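Local coordinates for signal recognition particle 54 kDa protein (Aeropyrum pernix, PDB 7EPK), which belongs to the SRP54 family and joins a helical bundle, a P-loop GTPase-type domain and an all-helical signal peptide binding domain in one chain, at residues V23-F26 with V27-L30; S298-E301 with R302-L306; V415-K418 with N419-M423. All coordinates share one frame; numbering follows the deposited sequence.

Interaction 1 (V23-F26 with V27-L30)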
loop_
_atom_site.group_PDB
_atom_site.type_symbol
_atom_site.label_atom_id
_atom_site.label_comp_id
_atom_site.label_asym_id
_atom_site.label_seq_id
_atom_site.Cartn_x
_atom_site.Cartn_y
_atom_site.Cartn_z
ATOM N N VAL A 23 12.402 -20.383 12.088
ATOM C CA VAL A 23 11.953 -19.945 10.734
ATOM C C VAL A 23 11.259 -21.117 10.008
ATOM O O VAL A 23 10.160 -20.887 9.438
ATOM C CB VAL A 23 13.081 -19.267 9.923
ATOM C CG1 VAL A 23 14.294 -20.131 9.776
ATOM C CG2 VAL A 23 12.633 -18.827 8.543
ATOM N N ASP A 24 11.802 -22.338 10.065
ATOM C CA ASP A 24 11.136 -23.562 9.532
ATOM C C ASP A 24 9.750 -23.702 10.177
ATOM O O ASP A 24 8.775 -24.105 9.487
ATOM C CB ASP A 24 11.967 -24.818 9.807
ATOM C CG ASP A 24 13.223 -24.941 8.962
ATOM O OD1 ASP A 24 13.251 -24.361 7.837
ATOM O OD2 ASP A 24 14.178 -25.604 9.444
ATOM N N ALA A 25 9.668 -23.393 11.468
ATOM C CA ALA A 25 8.430 -23.529 12.271
ATOM C C ALA A 25 7.466 -22.394 11.920
ATOM O O ALA A 25 6.237 -22.561 12.066
ATOM C CB ALA A 25 8.757 -23.521 13.752
ATOM N N PHE A 26 8.025 -21.241 11.590
ATOM C CA PHE A 26 7.236 -20.028 11.302
ATOM C C PHE A 26 6.663 -20.224 9.907
ATOM O O PHE A 26 5.459 -20.060 9.789
ATOM C CB PHE A 26 8.065 -18.751 11.419
ATOM C CG PHE A 26 7.318 -17.558 10.907
ATOM C CD1 PHE A 26 6.449 -16.870 11.740
ATOM C CD2 PHE A 26 7.434 -17.159 9.584
ATOM C CE1 PHE A 26 5.732 -15.781 11.265
ATOM C CE2 PHE A 26 6.725 -16.064 9.115
ATOM C CZ PHE A 26 5.873 -15.377 9.954
ATOM N N VAL A 27 7.483 -20.637 8.932
ATOM C CA VAL A 27 7.013 -20.940 7.553
ATOM C C VAL A 27 5.913 -22.006 7.645
ATOM O O VAL A 27 4.840 -21.804 7.041
ATOM C CB VAL A 27 8.174 -21.348 6.631
ATOM C CG1 VAL A 27 7.701 -22.076 5.382
ATOM C CG2 VAL A 27 9.017 -20.134 6.240
ATOM N N LYS A 28 6.138 -23.058 8.435
ATOM C CA LYS A 28 5.149 -24.142 8.678
ATOM C C LYS A 28 3.838 -23.519 9.181
ATOM O O LYS A 28 2.828 -23.771 8.553
ATOM C CB LYS A 28 5.735 -25.182 9.643
ATOM C CG LYS A 28 4.797 -26.313 10.050
ATOM C CD LYS A 28 5.239 -27.056 11.306
ATOM C CE LYS A 28 4.633 -26.528 12.600
ATOM N NZ LYS A 28 5.137 -25.186 13.000
ATOM N N ASP A 29 3.861 -22.734 10.265
ATOM C CA ASP A 29 2.660 -22.099 10.884
ATOM C C ASP A 29 1.937 -21.273 9.819
ATOM O O ASP A 29 0.756 -21.536 9.587
ATOM C CB ASP A 29 2.994 -21.178 12.065
ATOM C CG ASP A 29 3.030 -21.837 13.433
ATOM O OD1 ASP A 29 2.496 -22.966 13.559
ATOM O OD2 ASP A 29 3.586 -21.211 14.375
ATOM N N LEU A 30 2.645 -20.320 9.210
ATOM C CA LEU A 30 2.149 -19.421 8.136
ATOM C C LEU A 30 1.425 -20.249 7.065
ATOM O O LEU A 30 0.318 -19.864 6.674
ATOM C CB LEU A 30 3.346 -18.684 7.527
ATOM C CG LEU A 30 3.013 -17.587 6.529
ATOM C CD1 LEU A 30 2.463 -16.366 7.251
ATOM C CD2 LEU A 30 4.241 -17.232 5.712
#

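Interaction 2 (S298-E301 with R302-L306)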
loop_
_atom_site.group_PDB
_atom_site.type_symbol
_atom_site.label_atom_id
_atom_site.label_comp_id
_atom_site.label_asym_id
_atom_site.label_seq_id
_atom_site.Cartn_x
_atom_site.Cartn_y
_atom_site.Cartn_z
ATOM N N SER A 298 6.684 -1.237 14.272
ATOM C CA SER A 298 7.861 -1.159 15.184
ATOM C C SER A 298 9.110 -1.700 14.462
ATOM O O SER A 298 10.171 -1.024 14.480
ATOM C CB SER A 298 7.619 -1.878 16.499
ATOM O OG SER A 298 8.847 -2.114 17.188
ATOM N N LEU A 299 8.967 -2.858 13.817
ATOM C CA LEU A 299 10.072 -3.625 13.183
ATOM C C LEU A 299 10.603 -2.872 11.961
ATOM O O LEU A 299 11.822 -2.917 11.741
ATOM C CB LEU A 299 9.516 -5.000 12.805
ATOM C CG LEU A 299 10.460 -5.980 12.125
ATOM C CD1 LEU A 299 10.020 -7.395 12.455
ATOM C CD2 LEU A 299 10.514 -5.762 10.614
ATOM N N LEU A 300 9.739 -2.222 11.177
ATOM C CA LEU A 300 10.185 -1.550 9.920
ATOM C C LEU A 300 10.951 -0.277 10.275
ATOM O O LEU A 300 11.877 0.031 9.532
ATOM C CB LEU A 300 9.005 -1.258 8.989
ATOM C CG LEU A 300 8.844 -2.223 7.812
ATOM C CD1 LEU A 300 8.403 -3.597 8.279
ATOM C CD2 LEU A 300 7.850 -1.681 6.799
ATOM N N GLU A 301 10.594 0.404 11.374
ATOM C CA GLU A 301 11.355 1.581 11.888
ATOM C C GLU A 301 12.657 1.082 12.534
ATOM O O GLU A 301 13.728 1.544 12.104
ATOM C CB GLU A 301 10.512 2.459 12.822
ATOM C CG GLU A 301 9.890 3.667 12.120
ATOM C CD GLU A 301 10.874 4.716 11.609
ATOM O OE1 GLU A 301 10.747 5.130 10.432
ATOM O OE2 GLU A 301 11.769 5.122 12.387
ATOM N N ARG A 302 12.571 0.142 13.480
ATOM C CA ARG A 302 13.733 -0.564 14.094
ATOM C C ARG A 302 14.796 -0.875 13.022
ATOM O O ARG A 302 15.985 -0.761 13.351
ATOM C CB ARG A 302 13.240 -1.828 14.806
ATOM C CG ARG A 302 14.303 -2.617 15.558
ATOM C CD ARG A 302 13.705 -3.499 16.648
ATOM N NE ARG A 302 12.720 -4.436 16.114
ATOM C CZ ARG A 302 11.580 -4.812 16.711
ATOM N NH1 ARG A 302 10.769 -5.670 16.110
ATOM N NH2 ARG A 302 11.239 -4.335 17.896
ATOM N N ILE A 303 14.398 -1.216 11.787
ATOM C CA ILE A 303 15.315 -1.488 10.635
ATOM C C ILE A 303 15.786 -0.163 10.017
ATOM O O ILE A 303 16.997 -0.030 9.808
ATOM C CB ILE A 303 14.659 -2.402 9.574
ATOM C CG1 ILE A 303 14.516 -3.851 10.060
ATOM C CG2 ILE A 303 15.416 -2.338 8.254
ATOM C CD1 ILE A 303 13.794 -4.769 9.084
ATOM N N LYS A 304 14.880 0.771 9.705
ATOM C CA LYS A 304 15.214 2.046 8.987
ATOM C C LYS A 304 16.139 2.932 9.852
ATOM O O LYS A 304 17.074 3.523 9.287
ATOM C CB LYS A 304 13.946 2.778 8.511
ATOM C CG LYS A 304 13.682 2.776 7.002
ATOM C CD LYS A 304 13.880 1.423 6.283
ATOM C CE LYS A 304 12.607 0.720 5.832
ATOM N NZ LYS A 304 12.194 -0.392 6.727
ATOM N N SER A 305 15.942 3.010 11.170
ATOM C CA SER A 305 16.916 3.645 12.099
ATOM C C SER A 305 18.312 3.130 11.764
ATOM O O SER A 305 19.149 3.945 11.351
ATOM C CB SER A 305 16.593 3.370 13.529
ATOM O OG SER A 305 15.231 3.664 13.790
ATOM N N LEU A 306 18.499 1.808 11.865
ATOM C CA LEU A 306 19.796 1.093 11.686
ATOM C C LEU A 306 20.409 1.390 10.312
ATOM O O LEU A 306 21.631 1.571 10.253
ATOM C CB LEU A 306 19.586 -0.411 11.886
ATOM C CG LEU A 306 19.845 -0.934 13.300
ATOM C CD1 LEU A 306 19.261 -0.018 14.373
ATOM C CD2 LEU A 306 19.294 -2.343 13.454
#

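Interaction 3 (V415-K418 with N419-M423)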
loop_
_atom_site.group_PDB
_atom_site.type_symbol
_atom_site.label_atom_id
_atom_site.label_comp_id
_atom_site.label_asym_id
_atom_site.label_seq_id
_atom_site.Cartn_x
_atom_site.Cartn_y
_atom_site.Cartn_z
ATOM N N VAL A 415 35.168 25.955 6.053
ATOM C CA VAL A 415 35.994 25.859 7.297
ATOM C C VAL A 415 35.747 24.481 7.917
ATOM O O VAL A 415 36.748 23.822 8.281
ATOM C CB VAL A 415 35.703 26.999 8.296
ATOM C CG1 VAL A 415 36.443 26.824 9.618
ATOM C CG2 VAL A 415 36.037 28.354 7.698
ATOM N N TYR A 416 34.473 24.075 8.006
ATOM C CA TYR A 416 34.010 22.794 8.610
ATOM C C TYR A 416 34.781 21.659 7.950
ATOM O O TYR A 416 35.488 20.886 8.645
ATOM C CB TYR A 416 32.501 22.599 8.439
ATOM C CG TYR A 416 31.954 21.327 9.038
ATOM C CD1 TYR A 416 31.623 21.258 10.382
ATOM C CD2 TYR A 416 31.761 20.194 8.262
ATOM C CE1 TYR A 416 31.123 20.094 10.942
ATOM C CE2 TYR A 416 31.264 19.024 8.807
ATOM C CZ TYR A 416 30.937 18.980 10.151
ATOM O OH TYR A 416 30.442 17.842 10.708
ATOM N N TYR A 417 34.688 21.618 6.624
ATOM C CA TYR A 417 35.471 20.697 5.770
ATOM C C TYR A 417 36.933 20.767 6.234
ATOM O O TYR A 417 37.418 19.757 6.757
ATOM C CB TYR A 417 35.187 21.014 4.298
ATOM C CG TYR A 417 36.218 20.503 3.327
ATOM C CD1 TYR A 417 36.216 19.196 2.879
ATOM C CD2 TYR A 417 37.219 21.340 2.871
ATOM C CE1 TYR A 417 37.184 18.739 1.997
ATOM C CE2 TYR A 417 38.190 20.903 1.988
ATOM C CZ TYR A 417 38.170 19.600 1.544
ATOM O OH TYR A 417 39.121 19.229 0.642
ATOM N N LYS A 418 37.590 21.931 6.129
ATOM C CA LYS A 418 39.039 22.088 6.468
ATOM C C LYS A 418 39.268 21.668 7.922
ATOM O O LYS A 418 40.225 20.915 8.175
ATOM C CB LYS A 418 39.542 23.523 6.282
ATOM C CG LYS A 418 39.501 24.073 4.859
ATOM C CD LYS A 418 39.515 25.601 4.818
ATOM C CE LYS A 418 39.175 26.215 3.475
ATOM N NZ LYS A 418 38.961 27.678 3.599
ATOM N N ASN A 419 38.417 22.137 8.835
ATOM C CA ASN A 419 38.616 21.957 10.296
ATOM C C ASN A 419 38.541 20.458 10.610
ATOM O O ASN A 419 39.434 19.966 11.323
ATOM C CB ASN A 419 37.651 22.816 11.123
ATOM C CG ASN A 419 38.308 23.398 12.356
ATOM O OD1 ASN A 419 38.685 22.666 13.269
ATOM N ND2 ASN A 419 38.453 24.713 12.388
ATOM N N LEU A 420 37.542 19.750 10.076
ATOM C CA LEU A 420 37.432 18.278 10.242
ATOM C C LEU A 420 38.720 17.660 9.713
ATOM O O LEU A 420 39.349 16.904 10.464
ATOM C CB LEU A 420 36.204 17.725 9.510
ATOM C CG LEU A 420 34.945 17.534 10.361
ATOM C CD1 LEU A 420 35.126 16.386 11.349
ATOM C CD2 LEU A 420 34.562 18.816 11.102
ATOM N N LYS A 421 39.122 18.038 8.496
ATOM C CA LYS A 421 40.241 17.403 7.739
ATOM C C LYS A 421 41.573 17.521 8.493
ATOM O O LYS A 421 42.372 16.552 8.426
ATOM C CB LYS A 421 40.403 18.024 6.353
ATOM C CG LYS A 421 41.506 17.369 5.548
ATOM C CD LYS A 421 41.107 17.096 4.142
ATOM C CE LYS A 421 40.880 18.364 3.354
ATOM N NZ LYS A 421 41.010 18.090 1.905
ATOM N N THR A 422 41.807 18.671 9.142
ATOM C CA THR A 422 42.998 18.962 9.988
ATOM C C THR A 422 43.077 17.925 11.112
ATOM O O THR A 422 44.063 17.182 11.143
ATOM C CB THR A 422 42.963 20.379 10.584
ATOM O OG1 THR A 422 42.753 21.370 9.574
ATOM C CG2 THR A 422 44.243 20.710 11.318
ATOM N N MET A 423 42.056 17.870 11.969
ATOM C CA MET A 423 42.040 17.074 13.229
ATOM C C MET A 423 42.531 15.640 12.978
ATOM O O MET A 423 43.356 15.146 13.783
ATOM C CB MET A 423 40.630 17.020 13.829
ATOM C CG MET A 423 40.090 18.372 14.227
ATOM S SD MET A 423 38.377 18.246 14.742
ATOM C CE MET A 423 37.808 19.911 14.397
#

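Interaction 1 (V23-F26 with V27-L30)
The ring of F26 meets L30 one helical turn further on at a slant, CE2 lying 4.4 Å from CD2 of L30, and the amide nitrogen of V27 approaches the same ring just as obliquely. On the bundle side the ring meets that of F12, their planes inclined by about 35°, while A8 and V9 of helix 4-13 and I71 and V74 of helix 66-81 also press on F26. This is i to i+4 packing along one helix, 19-36, of the SRP54-type helical bundle domain. The CG of F26 stands anti to the backbone N (chi1 171°), and the ring leaves the helix toward helices 4-13 and 66-81. V23 and V27 continue the apolar stripe loosely, 4.5 Å between their CG2 atoms. K28 is exposed, whereas D29 faces helix 4-13 at the edge of the packed side. D29 pairs with R32 at OD1 and with K11 of helix 4-13 at OD2, and OD1 also has a long contact to K28 NZ, a weak hydrogen bond within a salt bridge. The chain of K28 bends at chi3 (93°) and again at chi4, folding its ammonium group back over the preceding turn. A25 O therefore accepts twice: the amide N of D29 comes from above its carbonyl plane at 3.0 Å, whereas K28 NZ, also 3.0 Å from A25 O, lies in that plane on a lone pair.

Interaction 2 (S298-E301 with R302-L306)
R302 folds back over L299 and S298, one turn earlier in helix 293-320. Its CG starts anti to the backbone N, and a bend at chi3 (57°) then turns the guanidinium toward the preceding turn. One face of that group receives L299 N, displaced toward the rim, and S298 OG; NH2 comes within 3.3 Å of S298 OG, but at an angle too poor for a hydrogen bond. NH1 rests 3.6 Å from L299 CB as the two side chains cross. The charge is met instead by D68 of helix 66-81, in a salt bridge to NE. L299 also touches I71 and L13, and R302 touches L13, so this turn lies against helices 66-81 and 4-13 of the bundle. K304 curls more strongly, bent from chi2 (45°) outward alongside L300, until NZ lies 2.9 Å from L300 O. Its own amide N binds the same oxygen from the other face of the carbonyl plane. The shorter S305 donates its hydroxyl to E301 O at 3.1 Å, from well above the carbonyl plane. L299 and I303 lie side by side, CD2 to CD1 3.8 Å. Two consecutive carbonyls thus each accept a side-chain donor besides the helical amide, so lysine and serine supplement the backbone ladder without breaking it.

Interaction 3 (V415-K418 with N419-M423)
Helical i to i+4 bonds carry the backbone from V415-K418 into N419-M423, the amide of L420 meeting Y416 O at 2.7 Å and that of K421 meeting Y417 O at 3.0 Å. On this scaffold the side chains of consecutive residues form two quite different pairs. In the first, a methyl group of L420 sits on the aromatic face of Y416: CD2 lies 3.7 Å from the ring centroid and only 13° off the ring normal, a CH-pi contact over the middle of the ring and not at its rim. In Y416, CG anti to the backbone N together with chi2 near 84° turns that face toward L420, while the two side chains cross as they leave the helix. The second pair, Y417 and K421, runs alongside in the same direction. K421 bends at chi2 and chi3 (66°) and brings NZ to the phenol oxygen, donating a hydrogen bond to Y417 OH; its ammonium is oblique to the ring, and CE lies 3.5 Å from CZ of Y417. E389 OE1 is a second hydrogen-bond partner of this hydroxyl. At the next residue, K418 O accepts twice from T422, through the amide N and through OG1, the latter at 2.9 Å and from above the carbonyl plane. V415 and N419 make a looser pair on the outer side, CG1 to ND2 4.0 Å. In the signal peptide binding domain, helix 409-423 packs by its tyrosine side against helix 326-337, where I329 touches both Y416 and Y417 and Q332 bonds to Y416 OH. That hydroxyl also meets A362 O, the Y416 ring meets W373 of helix 367-379, and I324, from the loop before helix 326-337, touches L420 and K421.

In the fold
All three contacts obey the same helical spacing, but two share a setting and the third does not. Interactions 1 and 2, whose nearest atoms are about 9 Å apart, lie against the same two helices, 4-13 and 66-81; I71 touches both F26 and L299, so 293-320 leans on the bundle to which 19-36 belongs. Interaction 3 stands apart in the signal peptide binding domain, its centre about 53 Å from that of interaction 1. Each buries an apolar or aromatic side and turns a polar one outward. Interaction 1 combines aliphatic and aromatic packing with carboxylate pairing, interaction 2 relies chiefly on donors to carbonyls, and interaction 3 adds a methyl-ring contact and two buried tyrosines whose hydroxyls are hydrogen-bonded.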